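Local coordinates for putative malic enzyme ((S)-malate:NAD+ oxidoreductase (decarboxylating)) (Streptococcus pyogenes, PDB 2A9F) that probably catalyses the NAD+-dependent oxidative decarboxylation of (S)-malate to pyruvate, with magnesium or manganese as cofactor, at the interface of chains A and B. Residues are numbered along the deposited sequence; one frame, centred on the assembly and turned at random. Chains: chain A/B, putative malic enzyme ((S)-malate:NAD+ oxidoreductase (decarboxylating)).

Contacts 1 and 2 lie side by side along one seam, the centres of their C-alpha atoms about 11 Å apart, and share A:Glu23 and B:Gln25. Strand 22-26 of each chain pairs antiparallel with its copy, which joins the two patches. In contact 1 B:Lys27 and B:Thr63 close over A:Leu22; contact 2 holds their two-fold counterparts, A:Lys27 and A:Thr63 against B:Leu22, with charged side chains added. The symmetry is consistent with a dimer. Helix 85-102, which carries the predicted proton acceptor A:Lys95, supplies A:Glu93 to contact 1 and A:Lys100 to contact 2, so the seam may help steady it.

Contact 1: the interface of chains A and B. Residues chain A 19-23, 93; chain B 25, 27, 63.
The side chain of B:Lys27 lies across that of A:Glu23 at about a right angle, and the two touch through their methylene groups. CG of B:Lys27 packs 3.5 Å from CB of A:Glu23. With CG of A:Glu23 anti to the backbone N (chi1 -176°) and the chain extended beyond it, the carboxylate runs alongside the lysine CG, OE2 touching it, while the ammonium is turned away by the bend at chi3 (80°). OE2 of A:Glu23 and NZ of B:Lys27 end 5.6 Å apart, so any attraction between the charges acts at a distance. A lysine suits this place because its long aliphatic stem can cover a strand while its ammonium end points toward the loop of A:Gly19.

The backbone beneath is an antiparallel pairing of A:Glu23 with B:Gln25. N of B:Gln25 gives a straight bond to O of A:Glu23, 2.8 Å long, whereas the return bond from N of A:Glu23 to O of B:Gln25 is strongly bent, 116° at the hydrogen. Two residues further on, N of B:Lys27 donates to O of A:Lys21 at 2.7 Å, coming from above the carbonyl plane, which extends the pairing beyond the strand end.

At the other side of the patch B:Thr63 and A:Glu93, from helix 85-102, reach toward each other tip to tip. OG1 and the backbone N of B:Thr63 both make weak, long hydrogen bonds to OE1 of A:Glu93, while methyl CG2 faces the rest of the carboxylate and CB of A:Leu22. Threonine suits this position by offering a hydroxyl and a methyl from one branch point. The glycines A:Gly19 and A:Gly20 have no side chain to hinder the threonine backbone: CA of A:Gly20 comes 3.5 Å from N of B:Thr63. Within chain A, OE2 of A:Glu93 accepts a 2.9 Å hydrogen bond from the backbone N of A:Lys21, nearly along the C-O axis.

Contact 2: the interface of chains A and B. Residues chain A 23, 25, 27, 63, 100, 106; chain B 22-25.
A:Gln25 and B:Glu23 continue the antiparallel strand pairing: N of A:Gln25 donates to O of B:Glu23 at 2.9 Å, and the return bond from N of B:Glu23 to O of A:Gln25 is weak and bent.

Over this strand comes A:Lys100 of helix 85-102. With CG anti to the backbone N (chi1 -169°), bends at chi2 and chi4 bring the ammonium down onto chain B. NZ of A:Lys100 forms a 2.9 Å salt bridge with OE1 of B:Glu23, on the anti side and tilted from the carboxylate plane. NZ of A:Lys100 also donates to the backbone O of B:Val24 at 2.7 Å; lysine suits the place because one nitrogen serves both acceptors. The amide of B:Gln25 is doubtful as modelled, its NE2 facing this NZ donor against donor; the opposite flip would put OE1 there.

The two glutamines cross at about a right angle, amide planes nearly coplanar, CG of A:Gln25 4.0 Å from CB of B:Gln25.

A:Asp106 supplies an acceptor: N of B:Val24 donates to OD1 of A:Asp106 at 3.0 Å from above the carboxylate plane. OD1 of A:Asp106 lies 4.4 Å from OE1 of B:Glu23, and NZ of A:Lys100, which bonds OE1 and more weakly OD1, may offset the like charges. At the far end the extended stem of A:Lys27 crosses B:Glu23 obliquely, its CE 3.3 Å from the backbone O of B:Leu22.

Contact 1: the interface of chains A and B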
loop_
_atom_site.group_PDB
_atom_site.type_symbol
_atom_site.label_atom_id
_atom_site.label_comp_id
_atom_site.label_asym_id
_atom_site.label_seq_id
_atom_site.Cartn_x
_atom_site.Cartn_y
_atom_site.Cartn_z
ATOM N N GLY A 19 -10.881 13.530 5.111
ATOM C CA GLY A 19 -9.454 13.361 4.864
ATOM C C GLY A 19 -9.205 12.136 4.001
ATOM O O GLY A 19 -8.579 11.163 4.438
ATOM N N GLY A 20 -9.686 12.198 2.762
ATOM C CA GLY A 20 -9.566 11.076 1.857
ATOM C C GLY A 20 -10.870 10.287 1.928
ATOM O O GLY A 20 -11.801 10.667 2.660
ATOM N N LYS A 21 -10.939 9.179 1.196
ATOM C CA LYS A 21 -12.143 8.366 1.167
ATOM C C LYS A 21 -11.960 6.919 1.624
ATOM O O LYS A 21 -12.939 6.179 1.739
ATOM C CB LYS A 21 -12.711 8.382 -0.249
ATOM C CG LYS A 21 -12.867 9.775 -0.822
ATOM C CD LYS A 21 -13.585 9.764 -2.162
ATOM C CE LYS A 21 -12.746 9.144 -3.281
ATOM N NZ LYS A 21 -12.352 10.173 -4.288
ATOM N N LEU A 22 -10.721 6.505 1.865
ATOM C CA LEU A 22 -10.464 5.140 2.310
ATOM C C LEU A 22 -10.040 5.088 3.767
ATOM O O LEU A 22 -9.618 6.084 4.330
ATOM C CB LEU A 22 -9.400 4.465 1.440
ATOM C CG LEU A 22 -9.803 4.224 -0.019
ATOM C CD1 LEU A 22 -8.757 3.347 -0.692
ATOM C CD2 LEU A 22 -11.164 3.547 -0.084
ATOM N N GLU A 23 -10.149 3.905 4.359
ATOM C CA GLU A 23 -9.822 3.689 5.763
ATOM C C GLU A 23 -9.376 2.228 5.911
ATOM O O GLU A 23 -9.772 1.371 5.120
ATOM C CB GLU A 23 -11.093 3.960 6.583
ATOM C CG GLU A 23 -10.982 3.892 8.085
ATOM C CD GLU A 23 -12.306 4.216 8.774
ATOM O OE1 GLU A 23 -12.348 4.279 10.019
ATOM O OE2 GLU A 23 -13.314 4.403 8.068
ATOM N N GLU A 93 -7.822 6.470 -5.018
ATOM C CA GLU A 93 -8.537 5.925 -3.892
ATOM C C GLU A 93 -10.026 5.837 -4.227
ATOM O O GLU A 93 -10.758 5.037 -3.643
ATOM C CB GLU A 93 -8.245 6.715 -2.612
ATOM C CG GLU A 93 -8.536 8.177 -2.626
ATOM C CD GLU A 93 -7.895 8.873 -1.420
ATOM O OE1 GLU A 93 -6.645 8.961 -1.367
ATOM O OE2 GLU A 93 -8.642 9.321 -0.521
ATOM N N GLN B 25 -11.775 -0.094 3.912
ATOM C CA GLN B 25 -13.174 0.316 3.954
ATOM C C GLN B 25 -13.339 1.779 3.591
ATOM O O GLN B 25 -12.568 2.627 4.021
ATOM C CB GLN B 25 -13.763 0.070 5.347
ATOM C CG GLN B 25 -14.205 -1.374 5.598
ATOM C CD GLN B 25 -15.494 -1.717 4.875
ATOM O OE1 GLN B 25 -16.592 -1.445 5.376
ATOM N NE2 GLN B 25 -15.371 -2.300 3.681
ATOM N N LYS B 27 -14.797 5.573 3.617
ATOM C CA LYS B 27 -15.305 6.473 4.653
ATOM C C LYS B 27 -16.436 7.323 4.097
ATOM O O LYS B 27 -16.935 8.207 4.790
ATOM C CB LYS B 27 -14.193 7.416 5.153
ATOM C CG LYS B 27 -12.884 6.732 5.478
ATOM C CD LYS B 27 -11.732 7.711 5.665
ATOM C CE LYS B 27 -11.740 8.354 7.036
ATOM N NZ LYS B 27 -10.518 9.167 7.303
ATOM N N THR B 63 -6.140 10.451 1.710
ATOM C CA THR B 63 -5.851 9.646 2.898
ATOM C C THR B 63 -4.437 9.853 3.427
ATOM O O THR B 63 -4.101 9.348 4.497
ATOM C CB THR B 63 -6.059 8.143 2.647
ATOM O OG1 THR B 63 -5.265 7.721 1.533
ATOM C CG2 THR B 63 -7.525 7.853 2.365
#

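Contact 2: the interface of chains A and B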
loop_
_atom_site.group_PDB
_atom_site.type_symbol
_atom_site.label_atom_id
_atom_site.label_comp_id
_atom_site.label_asym_id
_atom_site.label_seq_id
_atom_site.Cartn_x
_atom_site.Cartn_y
_atom_site.Cartn_z
ATOM N N GLU A 23 -10.149 3.905 4.359
ATOM C CA GLU A 23 -9.822 3.689 5.763
ATOM C C GLU A 23 -9.376 2.228 5.911
ATOM O O GLU A 23 -9.772 1.371 5.120
ATOM C CB GLU A 23 -11.093 3.960 6.583
ATOM C CG GLU A 23 -10.982 3.892 8.085
ATOM C CD GLU A 23 -12.306 4.216 8.774
ATOM O OE1 GLU A 23 -12.348 4.279 10.019
ATOM O OE2 GLU A 23 -13.314 4.403 8.068
ATOM N N GLN A 25 -9.476 -1.019 8.323
ATOM C CA GLN A 25 -10.119 -1.602 9.484
ATOM C C GLN A 25 -9.626 -3.005 9.749
ATOM O O GLN A 25 -9.481 -3.812 8.839
ATOM C CB GLN A 25 -11.625 -1.628 9.286
ATOM C CG GLN A 25 -12.226 -0.267 9.038
ATOM C CD GLN A 25 -12.274 0.592 10.291
ATOM O OE1 GLN A 25 -11.277 0.747 11.009
ATOM N NE2 GLN A 25 -13.441 1.174 10.551
ATOM N N LYS A 27 -10.000 -6.761 10.847
ATOM C CA LYS A 27 -11.175 -7.620 10.817
ATOM C C LYS A 27 -11.035 -8.705 11.859
ATOM O O LYS A 27 -11.788 -9.678 11.879
ATOM C CB LYS A 27 -11.378 -8.226 9.423
ATOM C CG LYS A 27 -10.167 -8.866 8.759
ATOM C CD LYS A 27 -10.494 -9.166 7.288
ATOM C CE LYS A 27 -9.321 -9.779 6.538
ATOM N NZ LYS A 27 -9.718 -10.221 5.162
ATOM N N THR A 63 -3.158 -10.714 3.808
ATOM C CA THR A 63 -4.129 -9.997 3.004
ATOM C C THR A 63 -3.817 -10.037 1.524
ATOM O O THR A 63 -4.568 -9.512 0.727
ATOM C CB THR A 63 -4.298 -8.535 3.451
ATOM O OG1 THR A 63 -3.028 -7.871 3.468
ATOM C CG2 THR A 63 -4.935 -8.486 4.812
ATOM N N LYS A 100 -13.888 -2.234 -3.800
ATOM C CA LYS A 100 -14.506 -2.795 -2.626
ATOM C C LYS A 100 -16.025 -2.788 -2.709
ATOM O O LYS A 100 -16.661 -3.766 -2.331
ATOM C CB LYS A 100 -14.070 -2.035 -1.367
ATOM C CG LYS A 100 -14.479 -2.731 -0.060
ATOM C CD LYS A 100 -13.785 -4.098 0.051
ATOM C CE LYS A 100 -14.129 -4.849 1.337
ATOM N NZ LYS A 100 -13.727 -4.142 2.586
ATOM N N ASP A 106 -10.174 -5.704 -1.791
ATOM C CA ASP A 106 -9.474 -4.724 -0.974
ATOM C C ASP A 106 -8.404 -4.120 -1.890
ATOM O O ASP A 106 -7.497 -4.814 -2.357
ATOM C CB ASP A 106 -8.830 -5.402 0.248
ATOM C CG ASP A 106 -9.872 -5.924 1.265
ATOM O OD1 ASP A 106 -10.675 -5.103 1.796
ATOM O OD2 ASP A 106 -9.879 -7.156 1.531
ATOM N N LEU B 22 -6.232 -7.374 8.117
ATOM C CA LEU B 22 -6.721 -6.057 7.688
ATOM C C LEU B 22 -7.626 -6.078 6.470
ATOM O O LEU B 22 -7.658 -7.041 5.715
ATOM C CB LEU B 22 -5.555 -5.141 7.334
ATOM C CG LEU B 22 -4.365 -4.997 8.265
ATOM C CD1 LEU B 22 -3.370 -4.090 7.570
ATOM C CD2 LEU B 22 -4.785 -4.439 9.628
ATOM N N GLU B 23 -8.334 -4.973 6.282
ATOM C CA GLU B 23 -9.218 -4.797 5.148
ATOM C C GLU B 23 -9.397 -3.294 4.915
ATOM O O GLU B 23 -9.240 -2.495 5.838
ATOM C CB GLU B 23 -10.570 -5.476 5.390
ATOM C CG GLU B 23 -11.516 -4.738 6.302
ATOM C CD GLU B 23 -12.907 -5.340 6.266
ATOM O OE1 GLU B 23 -13.431 -5.563 5.151
ATOM O OE2 GLU B 23 -13.487 -5.584 7.347
ATOM N N VAL B 24 -9.700 -2.919 3.674
ATOM C CA VAL B 24 -9.898 -1.520 3.290
ATOM C C VAL B 24 -11.390 -1.181 3.253
ATOM O O VAL B 24 -12.171 -1.893 2.636
ATOM C CB VAL B 24 -9.285 -1.244 1.892
ATOM C CG1 VAL B 24 -9.589 0.166 1.465
ATOM C CG2 VAL B 24 -7.791 -1.464 1.930
ATOM N N GLN B 25 -11.775 -0.094 3.912
ATOM C CA GLN B 25 -13.174 0.316 3.954
ATOM C C GLN B 25 -13.339 1.779 3.591
ATOM O O GLN B 25 -12.568 2.627 4.021
ATOM C CB GLN B 25 -13.763 0.070 5.347
ATOM C CG GLN B 25 -14.205 -1.374 5.598
ATOM C CD GLN B 25 -15.494 -1.717 4.875
ATOM O OE1 GLN B 25 -16.592 -1.445 5.376
ATOM N NE2 GLN B 25 -15.371 -2.300 3.681
#